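VAO-type flavoprotein oxidase VAO615 (Myceliophthora thermophila, PDB 6F72) is probably an FAD-dependent oxidoreductase whose bicovalently bound flavin, once reduced, reacts rapidly with molecular oxygen, although no substrate has been identified. Local coordinates at residues 94-100 against 153-158; 124-130 against 167-173; 325-330 against 369-373; 413-417 against 502-507. Residues are numbered along the deposited sequence.

Contact 1: 94-100 against 153-158; sequences APGDVLS and KNTGHD. With FAD (flavin-adenine dinucleotide), chain E.
A covalent bond to the flavin sits at one end of this loop-to-loop contact: H157 ND1 is joined to FAD C8M at 1.3 Å. L99 (m, t) lies over one face of the H157 ring, L99 CD1 3.5 Å from the ring centroid and almost on its normal, a CH-pi contact, while H157 NE2 bonds T224. Segment 153-158 leaves its strand after K153. The backbones come closest at V98 and G156, with CA atoms 4.2 Å apart, and L99 N donates to G156 O at 2.9 Å. G156 has phi/psi 75/17, and a CB there would crowd V98 CA and D97 O at 3.1 Å. At the other end K153 (t, t, p) bends so that K153 NZ bonds A94 O at 2.8 Å and D97 O at 2.6 Å, with a weak bond to P95 O at 3.2 Å. Water 2 ties S100 N to G156 O and D158 O. The backbone N atoms of N154, T155 and G156 converge on FAD O2A at 2.8, 2.9 and 3.1 Å, and D158 N reaches FAD O1A at 3.0 Å. This is the pyrophosphate-binding loop of a VAO-type fold, carrying the histidine of the bicovalent His-Cys flavin linkage completed by C222.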
# COMPACT_ATOMS: atom_id res chain seq x y z
N ALA A 94 14.92 -1.25 -8.96
CA ALA A 94 14.97 -2.17 -10.09
C ALA A 94 13.77 -1.94 -11.02
O ALA A 94 12.64 -1.75 -10.54
CB ALA A 94 15.02 -3.61 -9.60
N PRO A 95 14.01 -1.91 -12.36
CA PRO A 95 12.96 -1.64 -13.34
C PRO A 95 11.78 -2.61 -13.32
O PRO A 95 10.64 -2.17 -13.23
CB PRO A 95 13.70 -1.74 -14.68
CG PRO A 95 15.10 -1.36 -14.33
CD PRO A 95 15.33 -2.03 -13.01
N GLY A 96 12.03 -3.91 -13.39
CA GLY A 96 10.95 -4.86 -13.54
C GLY A 96 10.66 -5.72 -12.32
O GLY A 96 9.81 -6.60 -12.40
N ASP A 97 11.34 -5.46 -11.20
CA ASP A 97 11.16 -6.28 -9.99
C ASP A 97 9.96 -5.79 -9.21
O ASP A 97 9.63 -4.61 -9.25
CB ASP A 97 12.38 -6.24 -9.07
CG ASP A 97 13.35 -7.38 -9.31
OD1 ASP A 97 14.21 -7.23 -10.20
OD2 ASP A 97 13.25 -8.43 -8.60
N VAL A 98 9.32 -6.72 -8.49
CA VAL A 98 8.37 -6.35 -7.44
C VAL A 98 8.90 -6.83 -6.09
O VAL A 98 9.82 -7.67 -6.05
CB VAL A 98 6.92 -6.81 -7.73
CG1 VAL A 98 6.33 -5.99 -8.87
CG2 VAL A 98 6.82 -8.30 -8.02
N LEU A 99 8.35 -6.30 -4.99
CA LEU A 99 8.81 -6.68 -3.66
C LEU A 99 8.27 -8.03 -3.15
O LEU A 99 8.86 -8.64 -2.23
CB LEU A 99 8.53 -5.56 -2.65
CG LEU A 99 9.21 -4.19 -2.66
CD1 LEU A 99 8.72 -3.44 -1.43
CD2 LEU A 99 10.72 -4.27 -2.60
N SER A 100 7.18 -8.51 -3.74
CA SER A 100 6.52 -9.72 -3.25
C SER A 100 7.21 -11.03 -3.64
O SER A 100 7.22 -11.40 -4.83
CB SER A 100 5.04 -9.76 -3.66
OG SER A 100 4.49 -11.04 -3.45
N LYS A 153 3.76 0.11 -12.88
CA LYS A 153 4.55 -0.13 -11.68
C LYS A 153 5.23 1.13 -11.21
O LYS A 153 5.88 1.81 -11.99
CB LYS A 153 5.60 -1.27 -11.87
CG LYS A 153 6.26 -1.65 -10.54
CD LYS A 153 7.52 -2.48 -10.63
CE LYS A 153 8.75 -1.60 -10.79
NZ LYS A 153 9.95 -2.18 -10.14
N ASN A 154 5.11 1.39 -9.92
CA ASN A 154 5.69 2.56 -9.30
C ASN A 154 6.85 2.14 -8.41
O ASN A 154 8.00 2.45 -8.73
CB ASN A 154 4.60 3.35 -8.56
CG ASN A 154 5.15 4.50 -7.74
OD1 ASN A 154 6.23 5.03 -8.03
ND2 ASN A 154 4.42 4.90 -6.71
N THR A 155 6.56 1.44 -7.32
CA THR A 155 7.54 0.97 -6.34
C THR A 155 7.65 -0.58 -6.30
O THR A 155 8.64 -1.13 -5.80
CB THR A 155 7.19 1.44 -4.89
OG1 THR A 155 5.94 0.87 -4.48
CG2 THR A 155 7.10 2.96 -4.79
N GLY A 156 6.61 -1.26 -6.80
CA GLY A 156 6.45 -2.71 -6.68
C GLY A 156 6.03 -3.24 -5.30
O GLY A 156 6.17 -4.45 -5.03
N HIS A 157 5.52 -2.36 -4.45
CA HIS A 157 5.04 -2.73 -3.12
C HIS A 157 3.80 -3.59 -3.11
O HIS A 157 3.52 -4.19 -2.08
CB HIS A 157 4.73 -1.51 -2.29
CG HIS A 157 5.73 -1.22 -1.23
ND1 HIS A 157 5.72 -1.84 0.02
CD2 HIS A 157 6.74 -0.32 -1.22
CE1 HIS A 157 6.72 -1.33 0.72
NE2 HIS A 157 7.34 -0.41 0.01
N ASP A 158 3.07 -3.67 -4.22
CA ASP A 158 1.71 -4.24 -4.19
C ASP A 158 1.59 -5.67 -3.68
O ASP A 158 2.14 -6.60 -4.28
CB ASP A 158 0.95 -4.14 -5.51
CG ASP A 158 -0.56 -4.29 -5.31
OD1 ASP A 158 -1.22 -3.31 -4.89
OD2 ASP A 158 -1.05 -5.41 -5.55
PA FAD E . 2.94 -0.31 -6.69
O1A FAD E . 2.92 -1.81 -6.51
O2A FAD E . 3.98 0.24 -7.62
O5B FAD E . 1.47 0.15 -7.18
C5B FAD E . 0.28 -0.38 -6.60
C4B FAD E . -0.89 -0.30 -7.56
O4B FAD E . -1.08 1.05 -7.97
C3B FAD E . -0.72 -1.11 -8.84
O3B FAD E . -2.01 -1.61 -9.18
C2B FAD E . -0.27 -0.10 -9.88
O2B FAD E . -0.70 -0.46 -11.19
C1B FAD E . -0.95 1.18 -9.40
N9A FAD E . -0.20 2.42 -9.68
C8A FAD E . 0.87 2.87 -8.98
N7A FAD E . 1.29 4.06 -9.46
C5A FAD E . 0.48 4.39 -10.48
C6A FAD E . 0.37 5.53 -11.42
N6A FAD E . 1.26 6.54 -11.35
N1A FAD E . -0.61 5.50 -12.35
C2A FAD E . -1.50 4.48 -12.43
N3A FAD E . -1.47 3.42 -11.59
C4A FAD E . -0.52 3.32 -10.61
N1 FAD E . -0.65 1.26 3.11
C2 FAD E . -1.23 2.06 4.04
O2 FAD E . -2.38 2.51 3.82
N3 FAD E . -0.60 2.39 5.19
C4 FAD E . 0.63 1.95 5.52
O4 FAD E . 1.17 2.28 6.60
C4X FAD E . 1.33 1.07 4.55
N5 FAD E . 2.56 0.59 4.79
C5X FAD E . 3.20 -0.22 3.90
C6 FAD E . 4.50 -0.71 4.18
C7 FAD E . 5.14 -1.54 3.23
C7M FAD E . 6.53 -2.06 3.55
C8 FAD E . 4.45 -1.90 1.94
C8M FAD E . 5.08 -2.71 0.82
C9 FAD E . 3.17 -1.41 1.69
C9A FAD E . 2.52 -0.59 2.62
N10 FAD E . 1.23 -0.08 2.34
C10 FAD E . 0.59 0.74 3.30
C1' FAD E . 0.53 -0.47 1.11
C2' FAD E . 0.42 0.52 -0.00
O2' FAD E . -0.56 1.49 0.38
C3' FAD E . -0.06 -0.28 -1.21
O3' FAD E . 0.75 -1.47 -1.39
C4' FAD E . -0.04 0.55 -2.47
O4' FAD E . -0.71 -0.15 -3.52
C5' FAD E . 1.38 0.95 -2.87
O5' FAD E . 1.40 1.65 -4.11
P FAD E . 2.79 1.88 -4.87
O1P FAD E . 3.79 2.41 -3.89
O2P FAD E . 2.44 2.62 -6.14
O3P FAD E . 3.20 0.36 -5.26
O HOH W 1 10.37 -3.32 -6.88
O HOH W 2 4.72 -6.83 -5.07

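Contact 2: 124-130 against 167-173; sequences PSYVVNV and GALSLWM. With NAG (2-acetamido-2-deoxy-beta-D-glucopyranose), chain D.
W172 (chi1 t) lays its CB against V127 CG1 at 3.4 Å, and its CZ3 comes 3.9 Å from C8 of the NAG N-linked through N129 ND2 to C1 at 1.4 Å. The two extended strands run parallel, their axes 4.7 Å apart at 27°, with Y126 paired to L169, V127 to S170, V128 to L171 and N129 to W172. The ladder includes S170 N to Y126 O at 2.9 Å, V128 N to S170 O at 2.7 Å, W172 N to V128 O at 2.9 Å and V130 N to W172 O at 3.2 Å. These are the central strands of the four-stranded sheet of the FAD-binding PCMH-type domain, between 54-56 and 150-153. V127, N129, S170 and W172 share one face. On the other, V128 CG2 (chi1 t) meets L169 CD1 (t, p) at 3.7 Å, and helix 133-146 packs there through A139. Past the strands, V130 CG2 touches M173 SD at 4.0 Å, and water 4 bridges V130 O and W172 O; M173 also touches FAD.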
# COMPACT_ATOMS: atom_id res chain seq x y z
N PRO A 124 7.17 -8.33 -16.00
CA PRO A 124 6.90 -7.85 -17.37
C PRO A 124 8.10 -8.13 -18.29
O PRO A 124 9.22 -8.16 -17.81
CB PRO A 124 6.75 -6.33 -17.18
CG PRO A 124 7.64 -6.02 -16.02
CD PRO A 124 7.48 -7.21 -15.09
N SER A 125 7.85 -8.30 -19.59
CA SER A 125 8.92 -8.48 -20.59
C SER A 125 9.76 -7.22 -20.85
O SER A 125 10.98 -7.31 -21.01
CB SER A 125 8.31 -8.94 -21.91
OG SER A 125 7.74 -10.22 -21.78
N TYR A 126 9.08 -6.07 -20.94
CA TYR A 126 9.73 -4.78 -21.21
C TYR A 126 9.18 -3.70 -20.28
O TYR A 126 8.00 -3.73 -19.89
CB TYR A 126 9.51 -4.34 -22.66
CG TYR A 126 10.26 -5.17 -23.67
CD1 TYR A 126 11.57 -4.84 -24.04
CD2 TYR A 126 9.66 -6.30 -24.25
CE1 TYR A 126 12.27 -5.61 -24.97
CE2 TYR A 126 10.35 -7.08 -25.17
CZ TYR A 126 11.64 -6.73 -25.53
OH TYR A 126 12.29 -7.52 -26.45
N VAL A 127 10.04 -2.74 -19.96
CA VAL A 127 9.75 -1.69 -18.97
C VAL A 127 9.95 -0.32 -19.62
O VAL A 127 11.05 -0.00 -20.10
CB VAL A 127 10.67 -1.84 -17.73
CG1 VAL A 127 10.49 -0.69 -16.75
CG2 VAL A 127 10.47 -3.19 -17.03
N VAL A 128 8.88 0.49 -19.65
CA VAL A 128 8.97 1.88 -20.15
C VAL A 128 9.43 2.78 -19.00
O VAL A 128 8.69 2.99 -18.04
CB VAL A 128 7.63 2.40 -20.73
CG1 VAL A 128 7.78 3.84 -21.23
CG2 VAL A 128 7.15 1.50 -21.85
N ASN A 129 10.66 3.29 -19.11
CA ASN A 129 11.22 4.17 -18.10
C ASN A 129 10.67 5.58 -18.35
O ASN A 129 11.32 6.41 -19.00
CB ASN A 129 12.75 4.10 -18.13
CG ASN A 129 13.43 5.06 -17.16
OD1 ASN A 129 12.78 5.70 -16.31
ND2 ASN A 129 14.76 5.15 -17.28
N VAL A 130 9.46 5.83 -17.81
CA VAL A 130 8.66 7.01 -18.15
C VAL A 130 9.31 8.31 -17.68
O VAL A 130 9.72 8.44 -16.52
CB VAL A 130 7.20 6.89 -17.63
CG1 VAL A 130 6.40 8.17 -17.86
CG2 VAL A 130 6.48 5.71 -18.28
N GLY A 167 4.40 -11.34 -19.62
CA GLY A 167 4.32 -10.89 -21.01
C GLY A 167 3.92 -9.45 -21.23
O GLY A 167 3.50 -9.08 -22.33
N ALA A 168 4.07 -8.63 -20.19
CA ALA A 168 3.55 -7.26 -20.20
C ALA A 168 4.59 -6.21 -20.55
O ALA A 168 5.81 -6.41 -20.33
CB ALA A 168 2.90 -6.92 -18.87
N LEU A 169 4.10 -5.10 -21.11
CA LEU A 169 4.83 -3.85 -21.18
C LEU A 169 4.44 -3.04 -19.95
O LEU A 169 3.25 -2.77 -19.74
CB LEU A 169 4.46 -3.09 -22.46
CG LEU A 169 5.15 -1.75 -22.72
CD1 LEU A 169 6.63 -1.96 -22.99
CD2 LEU A 169 4.48 -1.02 -23.87
N SER A 170 5.43 -2.67 -19.15
CA SER A 170 5.18 -1.97 -17.89
C SER A 170 5.49 -0.48 -17.98
O SER A 170 6.55 -0.09 -18.47
CB SER A 170 5.97 -2.60 -16.74
OG SER A 170 5.94 -1.78 -15.57
N LEU A 171 4.56 0.34 -17.50
CA LEU A 171 4.78 1.77 -17.38
C LEU A 171 5.39 2.00 -16.02
O LEU A 171 4.73 1.89 -14.99
CB LEU A 171 3.49 2.56 -17.58
CG LEU A 171 2.75 2.25 -18.88
CD1 LEU A 171 1.35 2.85 -18.89
CD2 LEU A 171 3.56 2.70 -20.09
N TRP A 172 6.69 2.28 -16.04
CA TRP A 172 7.46 2.38 -14.82
C TRP A 172 7.55 3.84 -14.44
O TRP A 172 8.23 4.60 -15.11
CB TRP A 172 8.84 1.73 -15.00
CG TRP A 172 9.71 1.67 -13.78
CD1 TRP A 172 9.32 1.37 -12.51
CD2 TRP A 172 11.13 1.88 -13.72
NE1 TRP A 172 10.39 1.39 -11.66
CE2 TRP A 172 11.52 1.70 -12.37
CE3 TRP A 172 12.11 2.21 -14.67
CZ2 TRP A 172 12.85 1.83 -11.94
CZ3 TRP A 172 13.45 2.35 -14.24
CH2 TRP A 172 13.79 2.16 -12.88
N MET A 173 6.88 4.19 -13.35
CA MET A 173 6.62 5.58 -12.94
C MET A 173 7.57 6.07 -11.87
O MET A 173 7.52 7.25 -11.50
CB MET A 173 5.18 5.71 -12.38
CG MET A 173 4.11 5.03 -13.22
SD MET A 173 4.17 5.50 -14.97
CE MET A 173 3.53 7.16 -14.82
C1 NAG D . 15.60 6.01 -16.49
C2 NAG D . 17.03 5.61 -16.08
C3 NAG D . 17.67 6.73 -15.25
C4 NAG D . 17.65 8.08 -15.98
C5 NAG D . 16.20 8.39 -16.35
C6 NAG D . 16.05 9.70 -17.13
C7 NAG D . 17.26 3.15 -15.88
C8 NAG D . 17.29 2.02 -14.90
N2 NAG D . 17.09 4.36 -15.33
O3 NAG D . 19.00 6.36 -14.87
O4 NAG D . 18.15 9.10 -15.11
O5 NAG D . 15.62 7.32 -17.11
O6 NAG D . 16.41 9.52 -18.50
O7 NAG D . 17.37 2.96 -17.09
O HOH W 3 7.16 -11.46 -18.95
O HOH W 4 9.81 6.64 -14.43

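Contact 3: 325-330 against 369-373; sequences AFHALL and PFLDD
F370, in the m rotamer with chi2 near -88°, slides its ring between the side chains of F326 and L329. F370 CD1 lies 3.7 Å from F326 CD1, and F370 CE1 3.7 Å from L329 CB and 3.9 Å from L330 CD2. The F326 ring (chi1 t) meets it obliquely, centroids 5.6 Å apart and planes at 54°, while F326 O lies near the plane of the F370 ring, 3.6 Å from CE1. The segments lie on helices 316-335 and 360-376, nearly antiparallel at 156° with local axes 10.0 Å apart; both pack on one face of the seven-stranded antiparallel sheet, where F340 joins the rings of F326 and F370. L329 (m, t) extends toward the other helix, putting CD1 3.4 Å from P369 O and 3.6 Å from D373 CB. CA atoms approach to 6.3 Å at F326 and F370 and to 7.4 Å at A325 and D373. D373 (chi1 t) approaches A325, with A325 CB 3.3 Å from D373 OD1, while D373 OD2 salt-bridges R377.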
# COMPACT_ATOMS: atom_id res chain seq x y z
N ALA A 325 -9.73 -3.58 26.49
CA ALA A 325 -9.93 -2.30 27.19
C ALA A 325 -9.15 -1.15 26.55
O ALA A 325 -9.67 -0.04 26.45
CB ALA A 325 -9.56 -2.43 28.65
N PHE A 326 -7.90 -1.42 26.14
CA PHE A 326 -7.09 -0.48 25.35
C PHE A 326 -7.86 -0.02 24.12
O PHE A 326 -7.91 1.18 23.82
CB PHE A 326 -5.78 -1.17 24.95
CG PHE A 326 -4.93 -0.41 23.96
CD1 PHE A 326 -4.08 0.61 24.38
CD2 PHE A 326 -4.94 -0.76 22.60
CE1 PHE A 326 -3.28 1.30 23.46
CE2 PHE A 326 -4.15 -0.08 21.68
CZ PHE A 326 -3.31 0.94 22.11
N HIS A 327 -8.47 -0.99 23.42
CA HIS A 327 -9.30 -0.71 22.26
C HIS A 327 -10.50 0.17 22.59
O HIS A 327 -10.75 1.16 21.90
CB HIS A 327 -9.80 -2.01 21.64
CG HIS A 327 -8.77 -2.71 20.82
ND1 HIS A 327 -8.89 -4.04 20.46
CD2 HIS A 327 -7.60 -2.28 20.29
CE1 HIS A 327 -7.84 -4.39 19.75
NE2 HIS A 327 -7.05 -3.34 19.61
N ALA A 328 -11.22 -0.19 23.66
CA ALA A 328 -12.37 0.58 24.14
C ALA A 328 -11.98 2.00 24.59
O ALA A 328 -12.82 2.89 24.57
CB ALA A 328 -13.10 -0.17 25.25
N LEU A 329 -10.71 2.20 24.96
CA LEU A 329 -10.24 3.50 25.43
C LEU A 329 -9.75 4.47 24.34
O LEU A 329 -9.56 5.68 24.60
CB LEU A 329 -9.20 3.34 26.55
CG LEU A 329 -9.75 3.05 27.96
CD1 LEU A 329 -8.60 2.89 28.92
CD2 LEU A 329 -10.71 4.11 28.47
N LEU A 330 -9.56 3.94 23.13
CA LEU A 330 -9.14 4.73 21.97
C LEU A 330 -10.04 5.89 21.53
O LEU A 330 -9.50 6.96 21.22
CB LEU A 330 -8.84 3.83 20.77
CG LEU A 330 -7.67 2.86 20.88
CD1 LEU A 330 -7.72 1.88 19.72
CD2 LEU A 330 -6.34 3.59 20.93
N PRO A 369 -5.72 7.85 30.78
CA PRO A 369 -6.78 6.81 30.83
C PRO A 369 -6.26 5.39 30.56
O PRO A 369 -6.66 4.45 31.27
CB PRO A 369 -7.76 7.24 29.73
CG PRO A 369 -7.48 8.68 29.49
CD PRO A 369 -6.01 8.84 29.73
N PHE A 370 -5.39 5.25 29.56
CA PHE A 370 -4.79 3.96 29.18
C PHE A 370 -3.93 3.40 30.32
O PHE A 370 -4.03 2.21 30.63
CB PHE A 370 -3.94 4.08 27.90
CG PHE A 370 -4.70 4.61 26.70
CD1 PHE A 370 -5.41 3.73 25.86
CD2 PHE A 370 -4.70 5.98 26.39
CE1 PHE A 370 -6.10 4.21 24.75
CE2 PHE A 370 -5.40 6.46 25.29
CZ PHE A 370 -6.10 5.58 24.47
N LEU A 371 -3.12 4.26 30.94
CA LEU A 371 -2.23 3.88 32.05
C LEU A 371 -2.98 3.50 33.33
O LEU A 371 -2.55 2.58 34.05
CB LEU A 371 -1.18 4.97 32.35
CG LEU A 371 -0.33 5.64 31.25
CD1 LEU A 371 0.76 6.51 31.86
CD2 LEU A 371 0.28 4.64 30.27
N ASP A 372 -4.09 4.19 33.62
CA ASP A 372 -4.95 3.86 34.75
C ASP A 372 -5.63 2.51 34.56
O ASP A 372 -5.75 1.74 35.52
CB ASP A 372 -6.01 4.95 34.99
CG ASP A 372 -5.46 6.19 35.67
OD1 ASP A 372 -4.40 6.14 36.33
OD2 ASP A 372 -6.10 7.25 35.53
N ASP A 373 -6.07 2.22 33.33
CA ASP A 373 -6.73 0.95 33.03
C ASP A 373 -5.80 -0.23 33.26
O ASP A 373 -6.19 -1.23 33.90
CB ASP A 373 -7.29 0.91 31.61
CG ASP A 373 -8.01 -0.40 31.30
OD1 ASP A 373 -7.34 -1.36 30.87
OD2 ASP A 373 -9.24 -0.48 31.52

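Contact 4: 413-417 against 502-507; sequences TNSRI and LQPMMD
Segment 413-417 is extended, with S415 at phi/psi -155/154 and R416 at -137/131, and it passes along one side of the helical turn 502-507. The CA atoms lie 6.4 Å apart at N414 and Q503, and 6.9 Å apart at R416 and M506. Helical bonds from M506 N to L502 O at 3.0 Å and from D507 N to Q503 O at 2.8 Å define the turn. Q503 (t, p) bends its amide onto the S415 backbone and pairs with it twice: S415 N donates to Q503 OE1 at 3.2 Å, and Q503 NE2 donates to S415 O at 3.0 Å. Q503 NE2 also bonds D507 OD1 at 2.8 Å, which orients the amide, and water 5 joins N414 OD1 to Q503 OE1. The M506 methyl CE fits beside the strand, 3.5 Å from S415 C. R416 NH1 forms a salt bridge with D507 OD1 at 3.2 Å, purely electrostatic because the oxygen stands well out of the guanidinium plane; R416 NE bonds T510, and D507 OD2 bonds Y524. Strand 412-419 is outermost in the seven-stranded antiparallel sheet, bonded through N414 and R416 to strand 472-480; helix 488-508 lies against it, with helix 426-439 touching L502 and M505.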
# COMPACT_ATOMS: atom_id res chain seq x y z
N THR A 413 -0.38 -10.48 3.28
CA THR A 413 -0.96 -9.42 4.09
C THR A 413 -2.47 -9.43 3.88
O THR A 413 -2.96 -9.45 2.75
CB THR A 413 -0.34 -8.02 3.75
OG1 THR A 413 1.02 -7.98 4.18
CG2 THR A 413 -1.09 -6.89 4.44
N ASN A 414 -3.19 -9.46 5.00
CA ASN A 414 -4.66 -9.32 4.99
C ASN A 414 -5.03 -8.13 5.84
O ASN A 414 -4.16 -7.58 6.52
CB ASN A 414 -5.29 -10.61 5.50
CG ASN A 414 -4.72 -11.84 4.81
OD1 ASN A 414 -5.09 -12.17 3.68
ND2 ASN A 414 -3.79 -12.50 5.49
N SER A 415 -6.30 -7.73 5.81
CA SER A 415 -6.73 -6.58 6.58
C SER A 415 -8.21 -6.59 6.92
O SER A 415 -9.06 -7.15 6.21
CB SER A 415 -6.41 -5.26 5.85
OG SER A 415 -7.09 -5.21 4.61
N ARG A 416 -8.51 -5.91 8.01
CA ARG A 416 -9.87 -5.55 8.28
C ARG A 416 -9.88 -4.12 8.78
O ARG A 416 -9.05 -3.74 9.61
CB ARG A 416 -10.48 -6.53 9.30
CG ARG A 416 -12.01 -6.53 9.31
CD ARG A 416 -12.62 -7.18 8.07
NE ARG A 416 -14.06 -7.18 8.22
CZ ARG A 416 -14.95 -7.32 7.25
NH1 ARG A 416 -14.57 -7.45 5.98
NH2 ARG A 416 -16.26 -7.29 7.56
N ILE A 417 -10.76 -3.31 8.19
CA ILE A 417 -11.14 -2.03 8.77
C ILE A 417 -12.26 -2.38 9.74
O ILE A 417 -13.29 -2.93 9.35
CB ILE A 417 -11.63 -1.02 7.71
CG1 ILE A 417 -10.47 -0.63 6.79
CG2 ILE A 417 -12.18 0.24 8.37
CD1 ILE A 417 -10.86 -0.45 5.34
N LEU A 502 -8.04 -17.45 6.73
CA LEU A 502 -7.77 -16.36 7.67
C LEU A 502 -8.62 -15.10 7.40
O LEU A 502 -9.25 -14.57 8.33
CB LEU A 502 -6.28 -16.03 7.75
CG LEU A 502 -5.89 -14.92 8.75
CD1 LEU A 502 -6.26 -15.26 10.18
CD2 LEU A 502 -4.42 -14.62 8.66
N GLN A 503 -8.66 -14.63 6.14
CA GLN A 503 -9.47 -13.46 5.81
C GLN A 503 -10.98 -13.65 6.12
O GLN A 503 -11.55 -12.78 6.78
CB GLN A 503 -9.22 -12.94 4.38
CG GLN A 503 -9.89 -11.61 4.06
CD GLN A 503 -9.34 -10.45 4.86
OE1 GLN A 503 -8.20 -10.04 4.64
NE2 GLN A 503 -10.14 -9.90 5.78
N PRO A 504 -11.63 -14.76 5.65
CA PRO A 504 -13.04 -14.95 6.04
C PRO A 504 -13.30 -15.05 7.55
O PRO A 504 -14.38 -14.65 8.02
CB PRO A 504 -13.43 -16.24 5.32
CG PRO A 504 -12.56 -16.24 4.10
CD PRO A 504 -11.24 -15.76 4.63
N MET A 505 -12.34 -15.58 8.31
CA MET A 505 -12.45 -15.62 9.78
C MET A 505 -12.46 -14.19 10.31
O MET A 505 -13.29 -13.86 11.16
CB MET A 505 -11.34 -16.44 10.45
CG MET A 505 -11.37 -16.37 11.97
SD MET A 505 -10.20 -17.41 12.86
CE MET A 505 -8.69 -16.46 12.72
N MET A 506 -11.54 -13.38 9.81
CA MET A 506 -11.46 -11.95 10.14
C MET A 506 -12.75 -11.21 9.78
O MET A 506 -13.23 -10.39 10.57
CB MET A 506 -10.27 -11.29 9.41
CG MET A 506 -8.90 -11.74 9.91
SD MET A 506 -7.58 -11.46 8.71
CE MET A 506 -7.66 -9.67 8.56
N ASP A 507 -13.29 -11.52 8.60
CA ASP A 507 -14.51 -10.88 8.08
C ASP A 507 -15.71 -11.15 8.98
O ASP A 507 -16.39 -10.22 9.41
CB ASP A 507 -14.82 -11.39 6.67
CG ASP A 507 -13.85 -10.87 5.62
OD1 ASP A 507 -12.90 -10.13 5.95
OD2 ASP A 507 -14.07 -11.24 4.45
O HOH W 5 -6.97 -11.03 2.31

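Overall arrangement
Contacts 1 and 2 form one continuous region, their centres 11 Å apart and their segments alternating along the chain. K153 joins them: its N and O pair with L171 O and M173 N, each at 2.9 Å, adding strand 150-153 to the sheet of contact 2, and K153 CE packs on W172 CD1 at 3.5 Å. That sheet thus leads directly into the FAD pyrophosphate loop. Contacts 3 and 4 belong to the seven-stranded sheet and its helices, with centres 24 Å apart. Contact 4 comes within about 8 Å of contact 1, nearest atoms, and its S415 side chain is about 9 Å from the FAD. Contact 3 is peripheral, its centre about 39 Å from that of contact 1.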